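Local coordinates for Lmo2470 protein (Listeria monocytogenes EGD-e, PDB 5HL3) that interacts with afadin and facilitates basement membrane crossing by the bacterium, as a leucine-rich-repeat internalin that binds calcium ions, at residues A104-G108 / R109-N113; S56-T59 / N60-Q64; D16-D20 / D21-K25. All coordinates share one frame; numbering follows the deposited sequence. Where two conformers were deposited one is given.

The three contacts are local turns lying in series along the chain, in the order 3, 2, 1. Contact 3 is buried and contact 2 partly so: each places a polar side chain at the start of a helix and an apolar pair beside it. They touch, with centres about 10 Å apart, L23 and D20 packing on S62, so helix 60-63 lies against the start of helix 21-30. Contact 1 is a surface loop between strands 100-103 and 113-114, about 17 Å from contact 2 between centres, without touching it. Calcium and its water shell organise contact 1, whereas contacts 2 and 3 rest mainly on direct helix-capping bonds, with water as a supplement.

Contact 1 (A104-G108 / R109-N113); sequences ADPPG and RLTRN. With CA (calcium ion), chain B.
P106 packs against T111 and R112 where the loop between strands 100-103 and 113-114 of the leucine-rich-repeat domain curls round a calcium ion. The more closely packed side is mostly carbon against carbon: P106 CG lies 3.9 Å from R112 CG, the proline ring and the arginine chain running at a slant to one another, and G108 CA meets the methyl T111 CG2 at 4.1 Å. The exception is P106 CB, which lies against the hydroxyl oxygen T111 OG1. R112 bends at chi2 (-77°), which turns its guanidinium back toward the preceding carbonyl. There NH1 donates to T111 O from above the carbonyl plane, while NE reaches F82 O elsewhere in the fold.

The solvent side is built differently. Three protein oxygens, D105 OD1, P106 O and G108 O, hold the calcium ion, G108 O standing 2.2 Å from the metal. Four waters complete a seven-fold shell, so more than half of the ligands come from solvent. With CG of D105 anti to the backbone N (chi1 -180°), its carboxylate reaches the ion through OD1 at 2.3 Å; OD2 stays 4.0 Å from the calcium.

Two of these waters tie the shell to residues 109-113, where the direct contacts between the segments are mainly van der Waals. One accepts from L110 N; another donates to P107 O and is hydrogen-bonded to T111 OG1. A further water, not on the metal, repeats the second bridge more tightly: its oxygen is 2.7 Å from P107 O and 2.7 Å from T111 OG1.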
ATOM      1  N   ALA A 104       1.907  14.569  -8.143  1.00 11.86           N
ATOM      2  CA  ALA A 104       3.060  14.308  -7.315  1.00 11.90           C
ATOM      3  C   ALA A 104       2.683  14.101  -5.864  1.00 11.91           C
ATOM      4  O   ALA A 104       1.622  14.512  -5.416  1.00 11.95           O
ATOM      5  CB  ALA A 104       4.076  15.459  -7.432  1.00 12.12           C
ATOM      6  N   ASP A 105       3.604  13.462  -5.148  1.00 11.92           N
ATOM      7  CA  ASP A 105       3.567  13.308  -3.695  1.00 11.98           C
ATOM      8  C   ASP A 105       4.333  14.536  -3.157  1.00 12.25           C
ATOM      9  O   ASP A 105       5.548  14.602  -3.284  1.00 12.35           O
ATOM     10  CB  ASP A 105       4.293  12.019  -3.323  1.00 11.89           C
ATOM     11  CG  ASP A 105       4.314  11.751  -1.844  1.00 11.98           C
ATOM     12  OD1 ASP A 105       3.925  12.617  -1.027  1.00 12.14           O
ATOM     13  OD2 ASP A 105       4.794  10.615  -1.532  1.00 12.79           O
ATOM     14  N   PRO A 106       3.627  15.534  -2.636  1.00 12.40           N
ATOM     15  CA  PRO A 106       4.317  16.742  -2.205  1.00 12.69           C
ATOM     16  C   PRO A 106       5.184  16.515  -0.982  1.00 12.85           C
ATOM     17  O   PRO A 106       5.026  15.521  -0.283  1.00 12.75           O
ATOM     18  CB  PRO A 106       3.167  17.720  -1.869  1.00 12.83           C
ATOM     19  CG  PRO A 106       1.938  17.112  -2.429  1.00 12.60           C
ATOM     20  CD  PRO A 106       2.163  15.645  -2.430  1.00 12.36           C
ATOM     21  N   PRO A 107       6.066  17.473  -0.687  1.00 13.14           N
ATOM     22  CA  PRO A 107       6.829  17.391   0.554  1.00 13.36           C
ATOM     23  C   PRO A 107       5.910  17.324   1.775  1.00 13.43           C
ATOM     24  O   PRO A 107       4.761  17.827   1.733  1.00 13.43           O
ATOM     25  CB  PRO A 107       7.632  18.671   0.578  1.00 13.71           C
ATOM     26  CG  PRO A 107       7.644  19.177  -0.783  1.00 13.64           C
ATOM     27  CD  PRO A 107       6.428  18.650  -1.495  1.00 13.31           C
ATOM     28  N   GLY A 108       6.421  16.760   2.851  1.00 13.54           N
ATOM     29  CA  GLY A 108       5.625  16.615   4.040  1.00 13.64           C
ATOM     30  C   GLY A 108       4.698  15.414   3.924  1.00 13.31           C
ATOM     31  O   GLY A 108       4.763  14.607   2.962  1.00 13.01           O
ATOM     32  N   ARG A 109       3.839  15.307   4.926  0.50 13.41           N
ATOM     33  CA  ARG A 109       2.939  14.186   5.049  0.50 13.18           C
ATOM     34  C   ARG A 109       1.503  14.625   4.880  0.50 13.17           C
ATOM     35  O   ARG A 109       1.018  15.422   5.668  0.50 13.46           O
ATOM     36  CB  ARG A 109       3.128  13.631   6.469  0.50 13.35           C
ATOM     37  CG  ARG A 109       2.577  12.267   6.701  0.50 13.13           C
ATOM     38  CD  ARG A 109       3.413  11.562   7.746  0.50 13.26           C
ATOM     39  NE  ARG A 109       2.998  11.915   9.083  0.50 13.58           N
ATOM     40  CZ  ARG A 109       3.565  12.827   9.887  0.50 13.96           C
ATOM     41  NH1 ARG A 109       4.619  13.566   9.526  0.50 14.08           N
ATOM     42  NH2 ARG A 109       3.059  12.989  11.089  0.50 14.25           N
ATOM     43  N   LEU A 110       0.822  14.121   3.837  1.00 12.89           N
ATOM     44  CA  LEU A 110      -0.607  14.387   3.673  1.00 12.90           C
ATOM     45  C   LEU A 110      -0.978  15.856   3.700  1.00 13.17           C
ATOM     46  O   LEU A 110      -2.007  16.250   4.243  1.00 13.36           O
ATOM     47  CB  LEU A 110      -1.411  13.586   4.748  1.00 12.95           C
ATOM     48  CG  LEU A 110      -1.314  12.058   4.617  1.00 12.67           C
ATOM     49  CD1 LEU A 110      -1.593  11.287   5.912  1.00 12.78           C
ATOM     50  CD2 LEU A 110      -2.214  11.561   3.476  1.00 12.43           C
ATOM     51  N   THR A 111      -0.144  16.702   3.073  1.00 13.23           N
ATOM     52  CA  THR A 111      -0.363  18.142   3.129  1.00 13.53           C
ATOM     53  C   THR A 111      -1.429  18.633   2.156  1.00 13.48           C
ATOM     54  O   THR A 111      -1.852  19.794   2.243  1.00 14.27           O
ATOM     55  CB  THR A 111       0.923  18.895   2.792  1.00 13.65           C
ATOM     56  OG1 THR A 111       1.354  18.482   1.499  1.00 13.36           O
ATOM     57  CG2 THR A 111       2.018  18.604   3.842  1.00 13.80           C
ATOM     58  N   ARG A 112      -1.790  17.816   1.167  1.00 13.16           N
ATOM     59  CA  ARG A 112      -2.780  18.200   0.153  1.00 13.11           C
ATOM     60  C   ARG A 112      -3.904  17.172   0.089  1.00 12.95           C
ATOM     61  O   ARG A 112      -3.702  16.023   0.385  1.00 12.77           O
ATOM     62  CB  ARG A 112      -2.120  18.322  -1.226  1.00 12.94           C
ATOM     63  CG  ARG A 112      -1.076  19.412  -1.374  1.00 13.12           C
ATOM     64  CD  ARG A 112      -1.705  20.793  -1.526  1.00 13.40           C
ATOM     65  NE  ARG A 112      -0.676  21.822  -1.639  1.00 13.61           N
ATOM     66  CZ  ARG A 112      -0.116  22.458  -0.632  1.00 14.15           C
ATOM     67  NH1 ARG A 112      -0.545  22.252   0.606  1.00 14.60           N
ATOM     68  NH2 ARG A 112       0.851  23.358  -0.859  1.00 14.53           N
ATOM     69  N   ASN A 113      -5.096  17.640  -0.274  1.00 13.06           N
ATOM     70  CA  ASN A 113      -6.299  16.838  -0.416  1.00 13.03           C
ATOM     71  C   ASN A 113      -6.684  16.743  -1.885  1.00 12.82           C
ATOM     72  O   ASN A 113      -6.619  17.758  -2.611  1.00 12.92           O
ATOM     73  CB  ASN A 113      -7.474  17.530   0.279  1.00 13.76           C
ATOM     74  CG  ASN A 113      -7.277  17.749   1.760  1.00 14.50           C
ATOM     75  OD1 ASN A 113      -6.760  16.916   2.484  1.00 14.83           O
ATOM     76  ND2 ASN A 113      -7.840  18.839   2.242  1.00 15.66           N
TER
HETATM   77 CA    CA B 401       4.301  13.662   0.987  1.00 11.39          CA
HETATM   78  O   HOH W   1       2.485  15.581   1.287  1.00 11.80           O
HETATM   79  O   HOH W   2       3.479  20.073   0.810  1.00 20.40           O
HETATM   80  O   HOH W   3       2.218  12.602   1.789  1.00 10.88           O
HETATM   81  O   HOH W   4       4.841  11.570   2.150  1.00 15.08           O
HETATM   82  O   HOH W   5       6.753  13.318   0.762  1.00 15.40           O

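Contact 2 (S56-T59 / N60-Q64); sequences STIT and NDSMQ
S62 OG is gripped from two directions: it accepts from T59 N at 2.9 Å, almost perfectly straight (178°), and donates to a water that in turn donates to T57 O. The reciprocal bond runs from S62 N to T59 OG1 at 3.1 Å. Together these side-chain-to-backbone bonds make a capping box at the start of helix 60-63, with T59 as N-cap. Both hydroxyls sit between the backbone N and the carbonyl carbon of their own residue (chi1 68° in T59, 48° in S62), which brings each within reach of the other's amide. The first helical turn is closed by M63 N, donating to T59 O at 2.9 Å nearly along the C=O axis.

Beside the box the contact turns apolar. The branch CG2 of I58 meets the terminal methyl CE of selenomethionine M63 at 3.9 Å, and the M63 chain bends at chi2 and chi3 to bring that methyl round.

N60 faces elsewhere, its OD1 accepting from T87 N. In the fold the turn follows strand 50-53, the first of the parallel repeat sheet, and leans on helix 21-30: I58 touches D26 there and M63 touches L23.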
ATOM      1  N   SER A  56       1.420  26.852  -8.274  1.00 13.63           N
ATOM      2  CA  SER A  56       0.492  26.486  -7.185  1.00 13.78           C
ATOM      3  C   SER A  56      -0.694  27.416  -6.969  1.00 14.03           C
ATOM      4  O   SER A  56      -1.519  27.143  -6.095  1.00 14.24           O
ATOM      5  CB  SER A  56       1.268  26.257  -5.893  1.00 14.13           C
ATOM      6  OG  SER A  56       2.022  25.054  -5.989  1.00 13.93           O
ATOM      7  N   THR A  57      -0.810  28.474  -7.765  1.00 14.08           N
ATOM      8  CA  THR A  57      -1.988  29.329  -7.728  1.00 14.36           C
ATOM      9  C   THR A  57      -3.117  28.800  -8.603  1.00 14.04           C
ATOM     10  O   THR A  57      -4.200  29.350  -8.577  1.00 14.32           O
ATOM     11  CB  THR A  57      -1.652  30.756  -8.201  1.00 14.66           C
ATOM     12  OG1 THR A  57      -1.107  30.691  -9.522  1.00 14.26           O
ATOM     13  CG2 THR A  57      -0.678  31.442  -7.245  1.00 15.18           C
ATOM     14  N   ILE A  58      -2.868  27.752  -9.391  1.00 13.54           N
ATOM     15  CA  ILE A  58      -3.940  27.158 -10.190  1.00 13.31           C
ATOM     16  C   ILE A  58      -4.962  26.522  -9.238  1.00 13.57           C
ATOM     17  O   ILE A  58      -4.574  25.864  -8.281  1.00 13.64           O
ATOM     18  CB  ILE A  58      -3.365  26.115 -11.187  1.00 12.83           C
ATOM     19  CG1 ILE A  58      -2.463  26.834 -12.218  1.00 12.67           C
ATOM     20  CG2 ILE A  58      -4.501  25.372 -11.888  1.00 12.69           C
ATOM     21  CD1 ILE A  58      -1.675  25.903 -13.091  1.00 12.32           C
ATOM     22  N   THR A  59      -6.253  26.714  -9.501  1.00 13.78           N
ATOM     23  CA  THR A  59      -7.326  26.165  -8.675  1.00 14.15           C
ATOM     24  C   THR A  59      -8.178  25.230  -9.504  1.00 14.00           C
ATOM     25  O   THR A  59      -7.950  25.078 -10.712  1.00 13.62           O
ATOM     26  CB  THR A  59      -8.261  27.307  -8.198  1.00 14.77           C
ATOM     27  OG1 THR A  59      -8.964  27.846  -9.332  1.00 14.77           O
ATOM     28  CG2 THR A  59      -7.463  28.405  -7.509  1.00 15.02           C
ATOM     29  N   ASN A  60      -9.159  24.587  -8.887  1.00 14.38           N
ATOM     30  CA  ASN A  60     -10.081  23.759  -9.671  1.00 14.40           C
ATOM     31  C   ASN A  60     -10.713  24.542 -10.804  1.00 14.45           C
ATOM     32  O   ASN A  60     -10.838  24.051 -11.927  1.00 14.22           O
ATOM     33  CB  ASN A  60     -11.196  23.195  -8.816  1.00 15.01           C
ATOM     34  CG  ASN A  60     -10.715  22.160  -7.823  1.00 15.02           C
ATOM     35  OD1 ASN A  60      -9.576  21.729  -7.873  1.00 14.56           O
ATOM     36  ND2 ASN A  60     -11.597  21.731  -6.958  1.00 15.61           N
ATOM     37  N   ASP A  61     -11.118  25.774 -10.498  1.00 15.29           N
ATOM     38  CA  ASP A  61     -11.749  26.625 -11.510  1.00 15.98           C
ATOM     39  C   ASP A  61     -10.824  27.010 -12.635  1.00 15.18           C
ATOM     40  O   ASP A  61     -11.224  26.968 -13.828  1.00 15.18           O
ATOM     41  CB  ASP A  61     -12.326  27.883 -10.865  1.00 17.42           C
ATOM     42  CG  ASP A  61     -13.591  27.604 -10.076  1.00 19.11           C
ATOM     43  OD1 ASP A  61     -14.172  26.497 -10.249  1.00 20.40           O
ATOM     44  OD2 ASP A  61     -14.014  28.501  -9.304  1.00 21.90           O
ATOM     45  N   SER A  62      -9.599  27.408 -12.329  1.00 14.59           N
ATOM     46  CA  SER A  62      -8.701  27.747 -13.430  1.00 13.97           C
ATOM     47  C   SER A  62      -8.232  26.528 -14.228  1.00 13.33           C
ATOM     48  O   SER A  62      -8.031  26.642 -15.441  1.00 12.88           O
ATOM     49  CB  SER A  62      -7.570  28.677 -12.983  1.00 14.08           C
ATOM     50  OG  SER A  62      -6.917  28.259 -11.812  1.00 14.17           O
HETATM   51  N   MSE A  63      -8.080  25.355 -13.608  1.00 13.21           N
HETATM   52  CA  MSE A  63      -7.707  24.175 -14.378  1.00 13.01           C
HETATM   53  C   MSE A  63      -8.788  23.840 -15.388  1.00 13.13           C
HETATM   54  O   MSE A  63      -8.499  23.317 -16.458  1.00 12.62           O
HETATM   55  CB  MSE A  63      -7.431  22.994 -13.425  1.00 13.31           C
HETATM   56  CG  MSE A  63      -6.696  21.839 -14.130  1.00 13.32           C
HETATM   57 SE   MSE A  63      -4.848  22.268 -14.689  1.00 14.02          SE
HETATM   58  CE  MSE A  63      -3.931  21.647 -13.072  1.00 13.76           C
ATOM     59  N   GLN A  64     -10.049  24.122 -15.062  1.00 13.69           N
ATOM     60  CA  GLN A  64     -11.171  23.888 -15.977  1.00 14.33           C
ATOM     61  C   GLN A  64     -11.029  24.665 -17.297  1.00 13.52           C
ATOM     62  O   GLN A  64     -11.607  24.260 -18.312  1.00 13.36           O
ATOM     63  CB  GLN A  64     -12.460  24.323 -15.286  1.00 15.98           C
ATOM     64  CG  GLN A  64     -13.722  23.956 -16.020  1.00 17.94           C
ATOM     65  CD  GLN A  64     -14.191  22.573 -15.678  1.00 19.68           C
ATOM     66  OE1 GLN A  64     -14.079  22.123 -14.498  1.00 22.82           O
ATOM     67  NE2 GLN A  64     -14.795  21.910 -16.648  1.00 21.52           N
TER
HETATM   68  O   HOH W   6      -6.205  30.348 -10.296  1.00 17.90           O

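Contact 3 (D16-D20 / D21-K25); sequences DVFPD and DGLAK
L23 CD2 meets the F18 ring obliquely, 4.0 Å from F18 CD1, while the methyl CG1 of V17 lies over the centre of one face of the ring, 3.5 Å above its plane. The F18-L23 pair joins the two arms of the turn between helices 14-17 and 21-30, in the N-terminal internalin region that is related by sequence to EF-hand domains. F18 is the first residue to leave helical angles. The reversal continues through an inverse gamma turn centred on P19, with D20 N donating to F18 O at 2.8 Å.

D20 then serves as N-cap of helix 21-30. Its CG lies anti to the backbone N (chi1 175°), and that rotation carries OD2 over the first helical turn, where L23 N donates to it at 3.0 Å. The donor comes to the anti side of OD2 and stands 16° out of the carboxylate plane, in a nearly straight bond (164°). The backbone closes the turn as well, A24 N donating to D20 O at 2.9 Å. The methyl CB of A24 lies beyond that carbonyl oxygen, 3.3 Å from D20 O, and also packs on F18 O. The L23 amide and the start of the helix would be expected to steady the negative charge of D20.

Solvent extends the cap to the next amides. One water accepts from D21 N and gives D20 OD1 only a weak bond; another accepts from G22 N and donates to D20 OD2, its oxygen 2.7 Å from OD2.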
ATOM      1  N   ASP A  16      -5.078  34.844 -23.558  1.00 13.38           N
ATOM      2  CA  ASP A  16      -6.487  34.950 -23.922  1.00 13.55           C
ATOM      3  C   ASP A  16      -7.149  33.563 -23.984  1.00 13.19           C
ATOM      4  O   ASP A  16      -8.311  33.395 -23.564  1.00 13.40           O
ATOM      5  CB  ASP A  16      -6.652  35.692 -25.235  1.00 13.74           C
ATOM      6  CG  ASP A  16      -6.184  37.162 -25.151  1.00 14.59           C
ATOM      7  OD1 ASP A  16      -6.192  37.771 -24.060  1.00 15.99           O
ATOM      8  OD2 ASP A  16      -5.877  37.658 -26.206  1.00 15.23           O
ATOM      9  N   VAL A  17      -6.409  32.541 -24.433  1.00 12.73           N
ATOM     10  CA  VAL A  17      -6.945  31.174 -24.456  1.00 12.46           C
ATOM     11  C   VAL A  17      -7.086  30.612 -23.042  1.00 12.45           C
ATOM     12  O   VAL A  17      -8.072  29.954 -22.730  1.00 12.53           O
ATOM     13  CB  VAL A  17      -5.999  30.251 -25.269  1.00 12.08           C
ATOM     14  CG1 VAL A  17      -6.541  28.820 -25.306  1.00 11.90           C
ATOM     15  CG2 VAL A  17      -5.781  30.783 -26.693  1.00 12.13           C
ATOM     16  N   PHE A  18      -6.129  30.940 -22.192  1.00 12.45           N
ATOM     17  CA  PHE A  18      -6.045  30.408 -20.821  1.00 12.44           C
ATOM     18  C   PHE A  18      -5.984  31.602 -19.851  1.00 12.86           C
ATOM     19  O   PHE A  18      -4.917  31.956 -19.375  1.00 12.88           O
ATOM     20  CB  PHE A  18      -4.780  29.563 -20.698  1.00 12.11           C
ATOM     21  CG  PHE A  18      -4.694  28.445 -21.708  1.00 11.80           C
ATOM     22  CD1 PHE A  18      -5.517  27.327 -21.633  1.00 11.73           C
ATOM     23  CD2 PHE A  18      -3.766  28.492 -22.723  1.00 11.67           C
ATOM     24  CE1 PHE A  18      -5.403  26.289 -22.556  1.00 11.54           C
ATOM     25  CE2 PHE A  18      -3.634  27.441 -23.644  1.00 11.47           C
ATOM     26  CZ  PHE A  18      -4.453  26.334 -23.548  1.00 11.41           C
ATOM     27  N   PRO A  19      -7.133  32.206 -19.540  1.00 13.27           N
ATOM     28  CA  PRO A  19      -7.164  33.483 -18.805  1.00 13.81           C
ATOM     29  C   PRO A  19      -7.006  33.306 -17.289  1.00 13.98           C
ATOM     30  O   PRO A  19      -7.908  33.573 -16.505  1.00 14.43           O
ATOM     31  CB  PRO A  19      -8.525  34.072 -19.203  1.00 14.25           C
ATOM     32  CG  PRO A  19      -9.363  32.876 -19.418  1.00 14.03           C
ATOM     33  CD  PRO A  19      -8.461  31.871 -20.074  1.00 13.39           C
ATOM     34  N   ASP A  20      -5.812  32.903 -16.905  1.00 13.70           N
ATOM     35  CA  ASP A  20      -5.435  32.713 -15.508  1.00 13.89           C
ATOM     36  C   ASP A  20      -3.927  32.798 -15.482  1.00 13.93           C
ATOM     37  O   ASP A  20      -3.258  32.143 -16.298  1.00 13.29           O
ATOM     38  CB  ASP A  20      -5.896  31.365 -14.977  1.00 13.74           C
ATOM     39  CG  ASP A  20      -5.395  31.117 -13.564  1.00 13.98           C
ATOM     40  OD1 ASP A  20      -5.976  31.727 -12.627  1.00 14.82           O
ATOM     41  OD2 ASP A  20      -4.412  30.354 -13.379  1.00 13.80           O
ATOM     42  N   ASP A  21      -3.369  33.561 -14.565  1.00 14.72           N
ATOM     43  CA  ASP A  21      -1.922  33.805 -14.602  1.00 15.23           C
ATOM     44  C   ASP A  21      -1.107  32.525 -14.489  1.00 14.24           C
ATOM     45  O   ASP A  21      -0.200  32.293 -15.291  1.00 14.03           O
ATOM     46  CB  ASP A  21      -1.512  34.833 -13.548  1.00 16.96           C
ATOM     47  CG  ASP A  21      -2.036  36.263 -13.875  1.00 18.79           C
ATOM     48  OD1 ASP A  21      -2.436  36.567 -15.018  1.00 20.51           O
ATOM     49  OD2 ASP A  21      -2.024  37.103 -12.968  1.00 22.97           O
ATOM     50  N   GLY A  22      -1.426  31.666 -13.515  1.00 13.80           N
ATOM     51  CA  GLY A  22      -0.679  30.458 -13.321  1.00 13.30           C
ATOM     52  C   GLY A  22      -0.863  29.471 -14.441  1.00 12.80           C
ATOM     53  O   GLY A  22       0.094  28.834 -14.872  1.00 12.61           O
ATOM     54  N   LEU A  23      -2.101  29.291 -14.903  1.00 12.68           N
ATOM     55  CA  LEU A  23      -2.325  28.360 -15.985  1.00 12.29           C
ATOM     56  C   LEU A  23      -1.619  28.822 -17.252  1.00 12.20           C
ATOM     57  O   LEU A  23      -1.021  28.017 -17.962  1.00 11.96           O
ATOM     58  CB  LEU A  23      -3.822  28.183 -16.268  1.00 12.29           C
ATOM     59  CG  LEU A  23      -4.165  27.075 -17.265  1.00 11.99           C
ATOM     60  CD1 LEU A  23      -3.803  25.729 -16.664  1.00 11.85           C
ATOM     61  CD2 LEU A  23      -5.630  27.117 -17.676  1.00 12.12           C
ATOM     62  N   ALA A  24      -1.693  30.105 -17.551  1.00 12.46           N
ATOM     63  CA  ALA A  24      -1.042  30.620 -18.757  1.00 12.45           C
ATOM     64  C   ALA A  24       0.464  30.462 -18.706  1.00 12.51           C
ATOM     65  O   ALA A  24       1.090  30.118 -19.693  1.00 12.39           O
ATOM     66  CB  ALA A  24      -1.432  32.059 -19.007  1.00 12.82           C
ATOM     67  N   LYS A  25       1.049  30.703 -17.535  0.60 12.78           N
ATOM     68  CA  LYS A  25       2.492  30.510 -17.336  0.60 12.95           C
ATOM     69  C   LYS A  25       2.873  29.056 -17.629  0.60 12.62           C
ATOM     70  O   LYS A  25       3.816  28.787 -18.381  0.60 12.68           O
ATOM     71  CB  LYS A  25       2.879  30.904 -15.903  0.60 13.33           C
ATOM     72  CG  LYS A  25       4.273  30.500 -15.445  0.60 13.57           C
ATOM     73  CD  LYS A  25       4.672  31.138 -14.117  0.60 14.07           C
ATOM     74  CE  LYS A  25       5.967  30.535 -13.546  0.60 14.32           C
ATOM     75  NZ  LYS A  25       5.792  29.136 -13.024  0.60 13.96           N
TER
HETATM   76  O   HOH W   7      -3.120  31.386 -11.222  1.00 17.59           O
HETATM   77  O   HOH W   8      -5.002  35.055 -12.651  1.00 26.18           O